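Local coordinates for protein methylenetetrahydrofolate--tRNA-(uracil-5-)-methyltransferase TrmFO (Thermus thermophilus, PDB 3G5S) that uses FAD as cofactor and methylenetetrahydrofolate as carbon donor to convert uridine 54 of tRNA into 5-methyluridine, at residues G13-W18 / E345-G350; P39-G42 / A47-V50; K173-G178 / V248-G253; A258-R263 / Q291-L296. All coordinates share one frame; numbering follows the deposited sequence.

Contact 1. Residues G13-W18 / E345-G350; sequences GSEAAW and ESAATG. With FAD (flavin-adenine dinucleotide), chain B.
Ala16 and Gly350 let two helices approach until their backbones touch: Ala16 CA lies only 3.1 Å from Gly350 O, a CA-H...O contact with an angle of 127° at the hydrogen. Ala16 CB also touches this oxygen, at 3.3 Å. Such closeness depends on Gly350, since a beta carbon at this position would point at the facing helix and come 3.4 Å from Glu15 CB. The two short axes accordingly pass 7.2 Å apart, with a crossing angle of -28°, so the helices run nearly in the same direction. Glu15, the residue before Ala16, reaches Ala347, about one turn before Gly350 on the facing helix. Its CG stands anti to the backbone N (chi1 -164°) and comes within 3.3 Å of Ala347 O, while the chain then bends at chi2 and carries the carboxylate past Ala347 CB. The acid is not spent on the partner helix: OE1 is bonded to Ser76 OG and Val78 N, and OE2 to Leu77 N, amides at the start of helix 77-84 that probably stabilise its negative charge. On the cofactor side, Ser346 OG packs 3.4 Å from O5' of FAD, but its hydrogen bond goes back to Gly342 O. Gly13 is the last glycine of the GxGxxG sequence that marks a Rossmann-type dinucleotide site, and the neighbouring Ala12 N is bonded to FAD. Helix 11-22, which follows strand 4-7 of the parallel sheet, thus packs on helix 343-361, whose other sides meet helices 63-74 and 374-384, while helix 97-109 covers Ser14 and Trp18.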
# COMPACT_ATOMS: atom_id res chain seq x y z
N GLY A 13 -8.92 6.41 9.59
CA GLY A 13 -9.36 6.79 10.91
C GLY A 13 -10.86 6.66 11.06
O GLY A 13 -11.35 6.29 12.13
N SER A 14 -11.60 6.97 10.00
CA SER A 14 -13.04 6.82 10.06
C SER A 14 -13.42 5.36 10.28
O SER A 14 -14.30 5.06 11.10
CB SER A 14 -13.70 7.36 8.79
OG SER A 14 -13.56 8.77 8.69
N GLU A 15 -12.77 4.46 9.55
CA GLU A 15 -13.07 3.05 9.73
C GLU A 15 -12.60 2.53 11.09
O GLU A 15 -13.29 1.73 11.72
CB GLU A 15 -12.48 2.20 8.60
CG GLU A 15 -13.10 0.82 8.56
CD GLU A 15 -14.54 0.85 8.06
OE1 GLU A 15 -14.73 1.17 6.86
OE2 GLU A 15 -15.47 0.56 8.85
N ALA A 16 -11.43 2.97 11.54
CA ALA A 16 -10.95 2.57 12.86
C ALA A 16 -11.95 2.98 13.94
O ALA A 16 -12.31 2.19 14.81
CB ALA A 16 -9.58 3.16 13.14
N ALA A 17 -12.39 4.24 13.88
CA ALA A 17 -13.36 4.75 14.84
C ALA A 17 -14.64 3.93 14.80
O ALA A 17 -15.17 3.56 15.84
CB ALA A 17 -13.65 6.22 14.57
N TRP A 18 -15.14 3.64 13.61
CA TRP A 18 -16.38 2.89 13.50
C TRP A 18 -16.25 1.51 14.13
O TRP A 18 -17.18 1.00 14.77
CB TRP A 18 -16.79 2.77 12.04
CG TRP A 18 -18.18 2.26 11.84
CD1 TRP A 18 -18.55 1.11 11.21
CD2 TRP A 18 -19.39 2.91 12.24
NE1 TRP A 18 -19.92 0.99 11.21
CE2 TRP A 18 -20.46 2.08 11.84
CE3 TRP A 18 -19.68 4.10 12.92
CZ2 TRP A 18 -21.79 2.41 12.08
CZ3 TRP A 18 -21.00 4.43 13.16
CH2 TRP A 18 -22.04 3.59 12.74
N GLU A 345 -7.57 0.13 0.90
CA GLU A 345 -6.51 -0.42 1.74
C GLU A 345 -6.40 0.38 3.03
O GLU A 345 -6.15 -0.18 4.10
CB GLU A 345 -5.18 -0.35 0.99
CG GLU A 345 -5.04 -1.33 -0.18
CD GLU A 345 -5.62 -0.84 -1.51
OE1 GLU A 345 -6.42 0.12 -1.55
OE2 GLU A 345 -5.27 -1.46 -2.54
N SER A 346 -6.57 1.69 2.92
CA SER A 346 -6.51 2.54 4.09
C SER A 346 -7.67 2.24 5.03
O SER A 346 -7.47 2.03 6.23
CB SER A 346 -6.45 4.01 3.68
OG SER A 346 -5.23 4.27 2.99
N ALA A 347 -8.89 2.19 4.50
CA ALA A 347 -10.04 1.82 5.31
C ALA A 347 -9.87 0.44 5.95
O ALA A 347 -10.19 0.24 7.12
CB ALA A 347 -11.32 1.87 4.48
N ALA A 348 -9.35 -0.52 5.19
CA ALA A 348 -9.23 -1.89 5.67
C ALA A 348 -8.21 -2.01 6.81
O ALA A 348 -8.45 -2.72 7.80
CB ALA A 348 -8.90 -2.83 4.52
N THR A 349 -7.08 -1.34 6.67
CA THR A 349 -6.14 -1.30 7.78
C THR A 349 -6.73 -0.54 8.98
O THR A 349 -6.45 -0.89 10.12
CB THR A 349 -4.75 -0.77 7.37
OG1 THR A 349 -4.87 0.54 6.82
CG2 THR A 349 -4.07 -1.72 6.37
N GLY A 350 -7.54 0.48 8.72
CA GLY A 350 -8.27 1.14 9.80
C GLY A 350 -9.17 0.18 10.57
O GLY A 350 -9.20 0.18 11.80
PA FAD B . -6.30 10.61 4.77
O1A FAD B . -5.49 11.70 4.12
O2A FAD B . -7.56 10.17 4.10
O5B FAD B . -6.67 11.01 6.27
C5B FAD B . -5.72 11.56 7.15
C4B FAD B . -6.44 12.57 8.03
O4B FAD B . -5.57 12.98 9.07
C3B FAD B . -6.81 13.82 7.25
O3B FAD B . -8.19 14.13 7.42
C2B FAD B . -5.91 14.91 7.84
O2B FAD B . -6.49 16.20 7.85
C1B FAD B . -5.69 14.40 9.24
N9A FAD B . -4.46 14.81 9.94
C8A FAD B . -3.18 14.79 9.46
N7A FAD B . -2.34 15.15 10.45
C5A FAD B . -3.08 15.38 11.57
C6A FAD B . -2.77 15.77 12.86
N6A FAD B . -1.51 15.83 13.31
N1A FAD B . -3.78 15.91 13.77
C2A FAD B . -5.10 15.70 13.42
N3A FAD B . -5.42 15.32 12.14
C4A FAD B . -4.42 15.17 11.25
N1 FAD B . -5.83 6.80 -3.30
C2 FAD B . -6.58 6.07 -4.19
O2 FAD B . -6.94 4.93 -3.92
N3 FAD B . -6.92 6.63 -5.41
C4 FAD B . -6.55 7.92 -5.76
O4 FAD B . -6.88 8.40 -6.85
C4X FAD B . -5.79 8.65 -4.84
N5 FAD B . -5.38 9.93 -5.13
C5X FAD B . -4.64 10.64 -4.21
C6 FAD B . -4.24 11.94 -4.51
C7 FAD B . -3.49 12.67 -3.60
C7M FAD B . -3.06 14.07 -3.94
C8 FAD B . -3.14 12.10 -2.38
C8M FAD B . -2.33 12.89 -1.39
C9 FAD B . -3.55 10.80 -2.07
C9A FAD B . -4.30 10.06 -2.98
N10 FAD B . -4.68 8.76 -2.69
C10 FAD B . -5.44 8.08 -3.62
C1' FAD B . -3.83 7.93 -1.76
C2' FAD B . -4.57 7.42 -0.51
O2' FAD B . -5.28 6.22 -0.75
C3' FAD B . -5.47 8.49 0.11
O3' FAD B . -4.63 9.54 0.54
C4' FAD B . -6.30 7.98 1.28
O4' FAD B . -7.24 8.98 1.61
C5' FAD B . -5.43 7.62 2.48
O5' FAD B . -6.25 7.42 3.62
P FAD B . -5.68 7.80 5.07
O1P FAD B . -4.39 7.10 5.33
O2P FAD B . -6.80 7.58 6.03
O3P FAD B . -5.31 9.36 4.95

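Contact 2. Residues P39-G42 / A47-V50; sequences PAHG and AEIV. With FAD (flavin-adenine dinucleotide), chain B.
The FAD pocket is walled here by two parts of the long loop joining strands 27-30 and 54-57 of the Rossmann-type FAD-binding fold, where His41 and Val50 meet each other beside the cofactor. Val50 CG1 lies almost squarely over one face of the imidazole, 3.5 Å from its centroid and 7° off the normal, a CH-pi contact. This methyl stands anti to the carbonyl carbon (chi1 -60°), which leaves CG2 to face the dimethylbenzene end of the flavin, 3.9 Å from FAD C7. Ala40 CB adds an apolar touch to Val50 CB. At the rim of the same ring, Glu48 OE1 sits in the imidazole plane near CD2, and the carboxylate is turned steeply, 78°, against that plane. Extended from its backbone, Glu48 holds the loop at Gly42: OE2 receives Gly42 N through its syn lone pair at 2.8 Å, while OE1 is bonded to Thr43 OG1. With a leucine in its place, Gly42 N and Thr43 OG1 would probably lose their carboxylate partner, leaving the loop after His41 free to shift. Rotation of the imidazole is fixed from two ends, by Thr38 OG1 at ND1 and by a water at NE2. A separate water lies within hydrogen-bonding reach of both Ala40 O and Val50 O. FAD is touched directly too, His41 CE1 lying 3.5 Å from O1A. The water at NE2, 2.8 Å from that nitrogen, donates to both Glu48 O and FAD O2A, tying the loop to the pyrophosphate.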
# COMPACT_ATOMS: atom_id res chain seq x y z
N PRO A 39 -2.56 20.02 1.94
CA PRO A 39 -2.56 20.56 0.58
C PRO A 39 -3.57 19.90 -0.38
O PRO A 39 -3.83 20.46 -1.44
CB PRO A 39 -1.13 20.29 0.11
CG PRO A 39 -0.32 20.26 1.36
CD PRO A 39 -1.21 19.64 2.40
N ALA A 40 -4.14 18.75 -0.01
CA ALA A 40 -5.03 18.02 -0.92
C ALA A 40 -6.52 18.09 -0.56
O ALA A 40 -7.38 17.81 -1.39
CB ALA A 40 -4.58 16.56 -1.04
N HIS A 41 -6.82 18.45 0.69
CA HIS A 41 -8.19 18.45 1.18
C HIS A 41 -8.87 19.80 1.01
O HIS A 41 -8.20 20.83 0.96
CB HIS A 41 -8.21 18.10 2.67
CG HIS A 41 -8.03 16.65 2.96
ND1 HIS A 41 -6.79 16.05 3.01
CD2 HIS A 41 -8.93 15.68 3.23
CE1 HIS A 41 -6.94 14.77 3.30
NE2 HIS A 41 -8.23 14.52 3.44
N GLY A 42 -10.19 19.79 0.94
CA GLY A 42 -10.95 21.02 0.82
C GLY A 42 -12.20 21.11 1.69
O GLY A 42 -12.91 22.11 1.64
N ALA A 47 -13.38 11.18 6.00
CA ALA A 47 -13.19 10.31 4.86
C ALA A 47 -13.42 11.03 3.52
O ALA A 47 -13.91 10.45 2.56
CB ALA A 47 -14.06 9.06 4.97
N GLU A 48 -13.03 12.30 3.48
CA GLU A 48 -13.00 13.02 2.22
C GLU A 48 -12.13 12.29 1.21
O GLU A 48 -11.01 11.88 1.52
CB GLU A 48 -12.47 14.44 2.44
CG GLU A 48 -12.27 15.22 1.14
CD GLU A 48 -11.78 16.65 1.35
OE1 GLU A 48 -11.86 17.18 2.48
OE2 GLU A 48 -11.32 17.26 0.36
N ILE A 49 -12.66 12.14 -0.00
CA ILE A 49 -11.94 11.54 -1.12
C ILE A 49 -11.25 12.67 -1.88
O ILE A 49 -11.92 13.52 -2.46
CB ILE A 49 -12.92 10.81 -2.05
CG1 ILE A 49 -13.60 9.65 -1.32
CG2 ILE A 49 -12.23 10.34 -3.32
CD1 ILE A 49 -12.71 8.43 -1.15
N VAL A 50 -9.92 12.69 -1.86
CA VAL A 50 -9.21 13.86 -2.38
C VAL A 50 -8.91 13.84 -3.88
O VAL A 50 -8.59 14.87 -4.46
CB VAL A 50 -7.90 14.16 -1.60
CG1 VAL A 50 -8.21 14.42 -0.14
CG2 VAL A 50 -6.90 13.03 -1.77
PA FAD B . -6.30 10.61 4.77
O1A FAD B . -5.49 11.70 4.12
O2A FAD B . -7.56 10.17 4.10
O5B FAD B . -6.67 11.01 6.27
C5B FAD B . -5.72 11.56 7.15
C4B FAD B . -6.44 12.57 8.03
O4B FAD B . -5.57 12.98 9.07
C3B FAD B . -6.81 13.82 7.25
O3B FAD B . -8.19 14.13 7.42
C2B FAD B . -5.91 14.91 7.84
O2B FAD B . -6.49 16.20 7.85
C1B FAD B . -5.69 14.40 9.24
N9A FAD B . -4.46 14.81 9.94
C8A FAD B . -3.18 14.79 9.46
N7A FAD B . -2.34 15.15 10.45
C5A FAD B . -3.08 15.38 11.57
C6A FAD B . -2.77 15.77 12.86
N6A FAD B . -1.51 15.83 13.31
N1A FAD B . -3.78 15.91 13.77
C2A FAD B . -5.10 15.70 13.42
N3A FAD B . -5.42 15.32 12.14
C4A FAD B . -4.42 15.17 11.25
N1 FAD B . -5.83 6.80 -3.30
C2 FAD B . -6.58 6.07 -4.19
O2 FAD B . -6.94 4.93 -3.92
N3 FAD B . -6.92 6.63 -5.41
C4 FAD B . -6.55 7.92 -5.76
O4 FAD B . -6.88 8.40 -6.85
C4X FAD B . -5.79 8.65 -4.84
N5 FAD B . -5.38 9.93 -5.13
C5X FAD B . -4.64 10.64 -4.21
C6 FAD B . -4.24 11.94 -4.51
C7 FAD B . -3.49 12.67 -3.60
C7M FAD B . -3.06 14.07 -3.94
C8 FAD B . -3.14 12.10 -2.38
C8M FAD B . -2.33 12.89 -1.39
C9 FAD B . -3.55 10.80 -2.07
C9A FAD B . -4.30 10.06 -2.98
N10 FAD B . -4.68 8.76 -2.69
C10 FAD B . -5.44 8.08 -3.62
C1' FAD B . -3.83 7.93 -1.76
C2' FAD B . -4.57 7.42 -0.51
O2' FAD B . -5.28 6.22 -0.75
C3' FAD B . -5.47 8.49 0.11
O3' FAD B . -4.63 9.54 0.54
C4' FAD B . -6.30 7.98 1.28
O4' FAD B . -7.24 8.98 1.61
C5' FAD B . -5.43 7.62 2.48
O5' FAD B . -6.25 7.42 3.62
P FAD B . -5.68 7.80 5.07
O1P FAD B . -4.39 7.10 5.33
O2P FAD B . -6.80 7.58 6.03
O3P FAD B . -5.31 9.36 4.95
O HOH W 1 -7.06 17.15 -3.99
O HOH W 2 -9.81 17.33 -2.56
O HOH W 3 -9.60 12.08 3.94

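Contact 3. Residues K173-G178 / V248-G253; sequences KCFRAG and VDPRTG
Phe175 belongs to strand 175-176, at the edge of the six-stranded antiparallel sheet, and its ring is the tight part of this contact: one face is laid against the backbone and proline of the loop 248-253. Pro250 CD presses on it, 3.5 Å from Phe175 CG, and Asp249 CA follows over the same face, 4.2 Å from the ring centroid; both are CH-pi contacts displaced from the ring centre. Over this face, too, Val248 O comes 3.5 Å from Phe175 CE2. With CG set between the backbone N and the carbonyl carbon (chi1 62°), the phenyl ring swings off the strand to meet the loop, where Pro190 of strand 187-191 also touches both Phe175 and Asp249. The rest is loose and largely open to solvent. Val248 turns its side chain away, Pro250 is itself exposed, and Arg251 does not touch the strand; its NH2 makes a weak hydrogen bond to Thr172 O. Internal bonds also shape the loop: Asp249 O accepts from both Thr252 N and Gly253 N, and the Asp249 carboxylate, its plane turned 15° from that of the Phe175 ring, closes an Asx turn. In that turn Arg251 N donates to Asp249 OD1 at 3.0 Å, reaching the oxygen from above the carboxylate plane, 52° out of it.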
# COMPACT_ATOMS: atom_id res chain seq x y z
N LYS A 173 16.81 -16.07 -19.05
CA LYS A 173 17.40 -14.82 -19.53
C LYS A 173 17.96 -13.99 -18.39
O LYS A 173 18.28 -12.80 -18.56
CB LYS A 173 16.38 -14.03 -20.34
CG LYS A 173 15.99 -14.71 -21.64
CD LYS A 173 14.90 -13.96 -22.39
CE LYS A 173 14.48 -14.71 -23.64
NZ LYS A 173 15.61 -14.92 -24.59
N CYS A 174 18.10 -14.60 -17.22
CA CYS A 174 18.66 -13.93 -16.06
C CYS A 174 19.74 -14.76 -15.39
O CYS A 174 19.86 -15.95 -15.64
CB CYS A 174 17.59 -13.66 -15.00
SG CYS A 174 15.98 -13.17 -15.59
N PHE A 175 20.50 -14.12 -14.51
CA PHE A 175 21.42 -14.85 -13.64
C PHE A 175 21.40 -14.26 -12.23
O PHE A 175 21.29 -13.05 -12.06
CB PHE A 175 22.84 -14.91 -14.23
CG PHE A 175 23.51 -13.57 -14.41
CD1 PHE A 175 23.32 -12.83 -15.57
CD2 PHE A 175 24.36 -13.07 -13.44
CE1 PHE A 175 23.95 -11.61 -15.75
CE2 PHE A 175 25.00 -11.86 -13.61
CZ PHE A 175 24.79 -11.12 -14.76
N ARG A 176 21.46 -15.14 -11.23
CA ARG A 176 21.50 -14.72 -9.84
C ARG A 176 22.93 -14.39 -9.46
O ARG A 176 23.83 -15.22 -9.60
CB ARG A 176 20.99 -15.83 -8.90
CG ARG A 176 19.47 -16.02 -8.82
CD ARG A 176 18.75 -14.92 -8.02
NE ARG A 176 18.84 -15.06 -6.57
CZ ARG A 176 17.92 -15.65 -5.80
NH1 ARG A 176 16.84 -16.19 -6.34
NH2 ARG A 176 18.09 -15.71 -4.48
N ALA A 177 23.14 -13.18 -8.96
CA ALA A 177 24.46 -12.78 -8.51
C ALA A 177 24.39 -11.47 -7.76
O ALA A 177 23.54 -10.62 -8.02
CB ALA A 177 25.42 -12.65 -9.68
N GLY A 178 25.29 -11.33 -6.79
CA GLY A 178 25.56 -10.05 -6.19
C GLY A 178 26.82 -9.58 -6.88
O GLY A 178 27.57 -10.39 -7.43
N VAL A 248 29.29 -10.82 -13.82
CA VAL A 248 29.77 -11.61 -14.94
C VAL A 248 28.60 -12.44 -15.46
O VAL A 248 28.01 -13.23 -14.73
CB VAL A 248 30.94 -12.54 -14.54
CG1 VAL A 248 31.38 -13.39 -15.73
CG2 VAL A 248 32.10 -11.72 -13.99
N ASP A 249 28.26 -12.23 -16.73
CA ASP A 249 27.18 -12.96 -17.36
C ASP A 249 27.69 -14.38 -17.66
O ASP A 249 28.63 -14.54 -18.42
CB ASP A 249 26.80 -12.25 -18.66
CG ASP A 249 25.61 -12.88 -19.37
OD1 ASP A 249 25.21 -14.01 -19.01
OD2 ASP A 249 25.09 -12.24 -20.30
N PRO A 250 27.06 -15.41 -17.05
CA PRO A 250 27.57 -16.77 -17.27
C PRO A 250 27.54 -17.18 -18.74
O PRO A 250 28.29 -18.06 -19.14
CB PRO A 250 26.59 -17.64 -16.48
CG PRO A 250 26.01 -16.73 -15.45
CD PRO A 250 25.92 -15.39 -16.12
N ARG A 251 26.68 -16.55 -19.53
CA ARG A 251 26.58 -16.92 -20.92
C ARG A 251 27.76 -16.42 -21.75
O ARG A 251 28.17 -17.07 -22.70
CB ARG A 251 25.23 -16.47 -21.49
CG ARG A 251 24.07 -17.15 -20.78
CD ARG A 251 22.81 -17.18 -21.62
NE ARG A 251 21.75 -17.92 -20.93
CZ ARG A 251 21.54 -19.22 -21.07
NH1 ARG A 251 22.31 -19.94 -21.89
NH2 ARG A 251 20.55 -19.81 -20.41
N THR A 252 28.34 -15.30 -21.37
CA THR A 252 29.45 -14.74 -22.15
C THR A 252 30.78 -14.86 -21.42
O THR A 252 31.84 -14.74 -22.03
CB THR A 252 29.20 -13.27 -22.45
OG1 THR A 252 29.24 -12.55 -21.21
CG2 THR A 252 27.84 -13.07 -23.09
N GLY A 253 30.72 -15.09 -20.11
CA GLY A 253 31.91 -15.09 -19.28
C GLY A 253 32.51 -13.70 -19.10
O GLY A 253 33.65 -13.56 -18.67

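Contact 4. Residues A258-R263 / Q291-L296; sequences AVVQLR and QMIPGL
Val260 and Ile293 join an inner strand of the six-stranded antiparallel sheet, 258-264, to a type II beta turn in the loop between helix 283-290 and strand 301-303. The contact between the two segments is wholly apolar. Val260 meets Ile293 with the side chains at about a right angle: the CG2 methyl of the valine nestles into the fork of the isoleucine, 3.9 Å from Ile293 CD1 and equally near Ile293 CG2. That fork faces the strand because Ile293 CG1 is anti to its carbonyl carbon (chi1 -61°) and CG2 anti to the backbone N, which spreads both branches over the valine. Two residues on, on the same side of the strand, Leu262 touches Leu296, most closely through Leu262 CD2 and Leu296 CD2, 4.3 Å apart. Leu274 of strand 271-274 and Cys189 of strand 187-191 flank this layer, and Phe199 of helix 193-205 packs on Ile293 as well. Were Ile293 an alanine, both branches would be gone and Val260 CG2 would probably face a gap between sheet and turn. Hydrogen bonds hold each partner separately. The strand is bonded through its backbone to Cys189 and Leu187 on one side, and Gln261 bonds to Val275 on the other. Within the turn, Gly295 takes a positive phi of 98°, at which a side chain would jam against the preceding carbonyl oxygen, and Leu296 N closes the turn on Ile293 O at 2.8 Å.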
# COMPACT_ATOMS: atom_id res chain seq x y z
N ALA A 258 24.78 -3.96 -20.01
CA ALA A 258 23.91 -3.31 -19.04
C ALA A 258 23.04 -4.40 -18.42
O ALA A 258 22.91 -5.49 -18.98
CB ALA A 258 23.07 -2.26 -19.71
N VAL A 259 22.48 -4.11 -17.25
CA VAL A 259 21.55 -5.03 -16.61
C VAL A 259 20.39 -4.27 -16.00
O VAL A 259 20.48 -3.08 -15.73
CB VAL A 259 22.20 -5.84 -15.47
CG1 VAL A 259 23.43 -6.59 -15.97
CG2 VAL A 259 22.54 -4.95 -14.29
N VAL A 260 19.28 -4.97 -15.83
CA VAL A 260 18.27 -4.56 -14.87
C VAL A 260 18.33 -5.58 -13.74
O VAL A 260 18.30 -6.79 -13.98
CB VAL A 260 16.87 -4.53 -15.50
CG1 VAL A 260 15.81 -4.29 -14.44
CG2 VAL A 260 16.81 -3.46 -16.59
N GLN A 261 18.44 -5.09 -12.51
CA GLN A 261 18.47 -5.97 -11.36
C GLN A 261 17.10 -6.05 -10.72
O GLN A 261 16.36 -5.06 -10.70
CB GLN A 261 19.44 -5.45 -10.31
CG GLN A 261 20.87 -5.43 -10.75
CD GLN A 261 21.78 -5.24 -9.57
OE1 GLN A 261 21.71 -4.23 -8.87
NE2 GLN A 261 22.64 -6.23 -9.32
N LEU A 262 16.78 -7.21 -10.17
CA LEU A 262 15.56 -7.38 -9.39
C LEU A 262 15.90 -7.90 -8.01
O LEU A 262 16.84 -8.68 -7.84
CB LEU A 262 14.58 -8.34 -10.07
CG LEU A 262 13.97 -7.80 -11.36
CD1 LEU A 262 14.83 -8.19 -12.54
CD2 LEU A 262 12.56 -8.32 -11.54
N ARG A 263 15.15 -7.44 -7.01
CA ARG A 263 15.38 -7.89 -5.65
C ARG A 263 14.10 -8.40 -5.03
O ARG A 263 13.00 -7.94 -5.34
CB ARG A 263 15.98 -6.78 -4.78
CG ARG A 263 15.00 -5.75 -4.31
CD ARG A 263 15.61 -4.87 -3.23
NE ARG A 263 14.55 -4.31 -2.42
CZ ARG A 263 14.71 -3.54 -1.35
NH1 ARG A 263 15.92 -3.19 -0.93
NH2 ARG A 263 13.63 -3.12 -0.71
N GLN A 291 8.36 -4.86 -20.36
CA GLN A 291 8.36 -6.07 -21.17
C GLN A 291 9.39 -6.04 -22.30
O GLN A 291 9.53 -7.00 -23.05
CB GLN A 291 6.94 -6.41 -21.62
CG GLN A 291 6.04 -6.77 -20.42
CD GLN A 291 4.69 -7.32 -20.81
OE1 GLN A 291 4.19 -7.05 -21.90
NE2 GLN A 291 4.08 -8.10 -19.91
N MSE A 292 10.14 -4.94 -22.40
CA MSE A 292 11.30 -4.85 -23.29
C MSE A 292 12.57 -5.38 -22.64
O MSE A 292 13.60 -5.52 -23.30
CB MSE A 292 11.54 -3.40 -23.72
CG MSE A 292 10.42 -2.79 -24.52
SE MSE A 292 10.85 -0.98 -25.05
CE MSE A 292 9.20 -0.58 -26.00
N ILE A 293 12.53 -5.66 -21.34
CA ILE A 293 13.71 -6.12 -20.61
C ILE A 293 13.81 -7.64 -20.75
O ILE A 293 12.85 -8.34 -20.47
CB ILE A 293 13.61 -5.74 -19.12
CG1 ILE A 293 13.54 -4.22 -18.97
CG2 ILE A 293 14.77 -6.34 -18.34
CD1 ILE A 293 13.10 -3.76 -17.59
N PRO A 294 14.98 -8.14 -21.18
CA PRO A 294 15.13 -9.60 -21.30
C PRO A 294 14.78 -10.31 -20.00
O PRO A 294 15.26 -9.92 -18.93
CB PRO A 294 16.62 -9.77 -21.63
CG PRO A 294 17.01 -8.49 -22.29
CD PRO A 294 16.20 -7.42 -21.60
N GLY A 295 13.95 -11.34 -20.11
CA GLY A 295 13.46 -12.05 -18.95
C GLY A 295 12.07 -11.60 -18.51
O GLY A 295 11.33 -12.36 -17.89
N LEU A 296 11.72 -10.36 -18.85
CA LEU A 296 10.48 -9.77 -18.38
C LEU A 296 9.44 -9.59 -19.50
O LEU A 296 8.45 -8.89 -19.32
CB LEU A 296 10.75 -8.43 -17.69
CG LEU A 296 11.75 -8.49 -16.53
CD1 LEU A 296 11.88 -7.13 -15.86
CD2 LEU A 296 11.36 -9.55 -15.50

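In the fold
Contacts 1 and 2 form the FAD end of the molecule: both touch the cofactor, their centres are 16 Å apart, and they meet where Ser14 OG packs 3.6 Å from Ala47 N. Contacts 3 and 4 lie on the far side of the chain's centre and share the antiparallel sheet; with centres 12 Å apart, they join where Lys173 CD packs 3.6 Å from Gly295 N. In contact 4 the Val260 side chain is about 9 Å from bound glutathione. About 19 Å separates the nearest atoms of contacts 1 and 4. Along the chain, contact 1 closes a long loop that encloses the other three, which follow one another in series.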